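Local coordinates for UPF0135 protein SA1388 (Staphylococcus aureus subsp. aureus, PDB 3LNL) that is of unknown function but binds zinc at a dinuclear centre and assembles into a toroidal hexamer of the NIF3 family, at residues K281-I286 and A302-T307. The protein carries 2 engineered substitutions. Sequence-based numbering, arbitrary orientation.
Sequences KRIAII and ADVFVT
Asp-303 OD2 takes two backbone N-H groups at once, from Lys-281 N at 2.7 Å and Arg-282 N at 2.9 Å. The first arrives on the anti side of the carboxylate, not far out of its plane; the second comes from above that plane. The aspartate's own N-H returns a bond to Arg-282 O (2.8 Å), so Asp-303 joins the two segments with side chain and backbone together, just ahead of the ladder. From there the parallel ladder runs through Ala-284 N to Val-304 O, Val-306 N to Ala-284 O and Ile-286 N to Val-306 O. At the far end Thr-307 OG1, anti to its own backbone N (chi1 -163°), donates to Ile-286 O at 2.6 Å; Thr-307 OG1 in turn is hydrogen-bonded to Gly-290 N, in the loop that follows the first strand.

On one face of the sheet, Ile-283 CG2 lies beside Val-306 CG2 (3.7 Å), both pointing the same way, while neighbouring Ile-285 packs against helix 112-119. The other face carries Ala-284, whose CB meets Ala-302 CB at 3.7 Å and the CD1 edge of the Phe-305 ring. Ile-286 CD1 reaches that ring in its plane, 3.8 Å from CZ. Helix 294-299 covers this side through Ala-297, completing a beta-alpha-beta crossover.

Ile-286 also stands about 7 Å from a bound zinc ion, side chain to metal. Side-chain oxygens thus flank the backbone ladder, Asp-303 accepting on one side and Thr-307 donating on the other, and the end bearing Ile-286 lies near the dinuclear zinc centre, close to its ligands Asp-106 and Glu-333.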
ATOM      1  N   LYS B 281      -6.941 -14.554  39.438  1.00 15.09           N
ATOM      2  CA  LYS B 281      -6.374 -13.575  40.362  1.00 15.80           C
ATOM      3  C   LYS B 281      -6.022 -12.246  39.690  1.00 15.62           C
ATOM      4  O   LYS B 281      -6.344 -11.168  40.235  1.00 15.74           O
ATOM      5  CB  LYS B 281      -5.130 -14.157  41.004  1.00 16.22           C
ATOM      6  CG  LYS B 281      -4.374 -13.174  41.825  1.00 21.56           C
ATOM      7  CD  LYS B 281      -5.116 -12.847  43.124  1.00 25.51           C
ATOM      8  CE  LYS B 281      -4.269 -11.974  43.990  1.00 25.43           C
ATOM      9  NZ  LYS B 281      -5.100 -11.537  45.101  1.00 26.85           N
ATOM     10  N   ARG B 282      -5.297 -12.328  38.577  1.00 14.59           N
ATOM     11  CA  ARG B 282      -4.871 -11.167  37.836  1.00 15.05           C
ATOM     12  C   ARG B 282      -5.773 -10.929  36.619  1.00 14.37           C
ATOM     13  O   ARG B 282      -6.050 -11.835  35.848  1.00 15.19           O
ATOM     14  CB  ARG B 282      -3.404 -11.305  37.409  1.00 15.46           C
ATOM     15  CG  ARG B 282      -2.502 -11.674  38.550  1.00 19.43           C
ATOM     16  CD  ARG B 282      -1.043 -11.826  38.134  1.00 23.61           C
ATOM     17  NE  ARG B 282      -0.554 -10.528  37.698  1.00 27.68           N
ATOM     18  CZ  ARG B 282       0.584 -10.335  37.049  1.00 32.18           C
ATOM     19  NH1 ARG B 282       1.368 -11.369  36.743  1.00 33.20           N
ATOM     20  NH2 ARG B 282       0.940  -9.097  36.715  1.00 33.37           N
ATOM     21  N   ILE B 283      -6.175  -9.675  36.449  1.00 12.70           N
ATOM     22  CA  ILE B 283      -7.176  -9.238  35.519  1.00 11.67           C
ATOM     23  C   ILE B 283      -6.595  -8.147  34.615  1.00 12.33           C
ATOM     24  O   ILE B 283      -6.062  -7.172  35.090  1.00 11.25           O
ATOM     25  CB  ILE B 283      -8.359  -8.696  36.336  1.00 11.43           C
ATOM     26  CG1 ILE B 283      -8.913  -9.869  37.244  1.00 14.49           C
ATOM     27  CG2 ILE B 283      -9.488  -8.192  35.411  1.00 10.89           C
ATOM     28  CD1 ILE B 283      -9.229  -9.438  38.561  1.00 17.75           C
ATOM     29  N   ALA B 284      -6.674  -8.325  33.299  1.00 12.39           N
ATOM     30  CA  ALA B 284      -6.336  -7.247  32.371  1.00 12.11           C
ATOM     31  C   ALA B 284      -7.665  -6.648  31.897  1.00 11.95           C
ATOM     32  O   ALA B 284      -8.601  -7.401  31.596  1.00 13.55           O
ATOM     33  CB  ALA B 284      -5.544  -7.800  31.194  1.00 10.97           C
ATOM     34  N   ILE B 285      -7.723  -5.333  31.792  1.00 12.68           N
ATOM     35  CA  ILE B 285      -8.947  -4.609  31.402  1.00 11.93           C
ATOM     36  C   ILE B 285      -8.658  -3.592  30.322  1.00 11.92           C
ATOM     37  O   ILE B 285      -7.797  -2.740  30.481  1.00 11.53           O
ATOM     38  CB  ILE B 285      -9.564  -3.837  32.566  1.00 12.83           C
ATOM     39  CG1 ILE B 285      -9.951  -4.756  33.727  1.00 12.84           C
ATOM     40  CG2 ILE B 285     -10.834  -3.086  32.098  1.00  9.53           C
ATOM     41  CD1 ILE B 285     -10.046  -3.997  35.072  1.00 11.43           C
ATOM     42  N   ILE B 286      -9.352  -3.730  29.191  1.00 12.50           N
ATOM     43  CA  ILE B 286      -9.407  -2.691  28.170  1.00 13.26           C
ATOM     44  C   ILE B 286     -10.880  -2.401  27.878  1.00 13.36           C
ATOM     45  O   ILE B 286     -11.590  -3.157  27.217  1.00 13.01           O
ATOM     46  CB  ILE B 286      -8.630  -2.998  26.881  1.00 12.30           C
ATOM     47  CG1 ILE B 286      -7.162  -3.212  27.192  1.00 12.53           C
ATOM     48  CG2 ILE B 286      -8.800  -1.808  25.867  1.00 11.08           C
ATOM     49  CD1 ILE B 286      -6.321  -3.623  26.032  1.00 10.32           C
ATOM     50  N   ALA B 302      -2.049 -11.958  32.778  1.00 15.23           N
ATOM     51  CA  ALA B 302      -3.485 -11.976  33.049  1.00 13.80           C
ATOM     52  C   ALA B 302      -4.059 -13.379  33.116  1.00 13.78           C
ATOM     53  O   ALA B 302      -3.716 -14.207  32.316  1.00 15.27           O
ATOM     54  CB  ALA B 302      -4.234 -11.165  31.997  1.00 13.09           C
ATOM     55  N   ASP B 303      -4.928 -13.634  34.078  1.00 13.54           N
ATOM     56  CA  ASP B 303      -5.793 -14.829  34.095  1.00 13.60           C
ATOM     57  C   ASP B 303      -7.072 -14.683  33.273  1.00 13.51           C
ATOM     58  O   ASP B 303      -7.688 -15.700  32.899  1.00 14.17           O
ATOM     59  CB  ASP B 303      -6.183 -15.196  35.543  1.00 13.05           C
ATOM     60  CG  ASP B 303      -4.954 -15.471  36.426  1.00 14.43           C
ATOM     61  OD1 ASP B 303      -3.984 -16.084  35.924  1.00 15.68           O
ATOM     62  OD2 ASP B 303      -4.963 -15.032  37.605  1.00 13.97           O
ATOM     63  N   VAL B 304      -7.473 -13.428  33.004  1.00 13.09           N
ATOM     64  CA  VAL B 304      -8.669 -13.121  32.232  1.00 11.92           C
ATOM     65  C   VAL B 304      -8.499 -11.716  31.655  1.00 12.88           C
ATOM     66  O   VAL B 304      -7.815 -10.846  32.247  1.00 12.96           O
ATOM     67  CB  VAL B 304      -9.984 -13.236  33.114  1.00 13.27           C
ATOM     68  CG1 VAL B 304      -9.941 -12.248  34.328  1.00 11.22           C
ATOM     69  CG2 VAL B 304     -11.261 -13.032  32.272  1.00  8.55           C
ATOM     70  N   PHE B 305      -9.031 -11.561  30.454  1.00 10.92           N
ATOM     71  CA  PHE B 305      -9.040 -10.350  29.729  1.00 11.01           C
ATOM     72  C   PHE B 305     -10.466  -9.839  29.684  1.00 11.48           C
ATOM     73  O   PHE B 305     -11.344 -10.510  29.180  1.00 12.04           O
ATOM     74  CB  PHE B 305      -8.512 -10.552  28.335  1.00 11.13           C
ATOM     75  CG  PHE B 305      -8.390  -9.278  27.538  1.00 10.82           C
ATOM     76  CD1 PHE B 305      -7.455  -8.306  27.889  1.00 13.27           C
ATOM     77  CD2 PHE B 305      -9.252  -9.021  26.456  1.00 12.54           C
ATOM     78  CE1 PHE B 305      -7.322  -7.145  27.151  1.00 15.56           C
ATOM     79  CE2 PHE B 305      -9.151  -7.844  25.729  1.00 12.61           C
ATOM     80  CZ  PHE B 305      -8.188  -6.895  26.073  1.00 13.49           C
ATOM     81  N   VAL B 306     -10.681  -8.644  30.230  1.00 11.96           N
ATOM     82  CA  VAL B 306     -12.000  -8.034  30.335  1.00 12.08           C
ATOM     83  C   VAL B 306     -12.125  -6.903  29.347  1.00 13.08           C
ATOM     84  O   VAL B 306     -11.273  -5.969  29.314  1.00 13.07           O
ATOM     85  CB  VAL B 306     -12.247  -7.459  31.752  1.00 13.13           C
ATOM     86  CG1 VAL B 306     -13.631  -6.754  31.824  1.00 11.09           C
ATOM     87  CG2 VAL B 306     -12.115  -8.579  32.819  1.00 13.55           C
ATOM     88  N   THR B 307     -13.164  -6.972  28.508  1.00 13.02           N
ATOM     89  CA  THR B 307     -13.372  -5.959  27.479  1.00 13.43           C
ATOM     90  C   THR B 307     -14.845  -5.943  27.041  1.00 13.59           C
ATOM     91  O   THR B 307     -15.692  -6.561  27.688  1.00 14.71           O
ATOM     92  CB  THR B 307     -12.409  -6.177  26.277  1.00 14.03           C
ATOM     93  OG1 THR B 307     -12.342  -4.993  25.484  1.00 13.07           O
ATOM     94  CG2 THR B 307     -12.814  -7.366  25.358  1.00 11.65           C
TER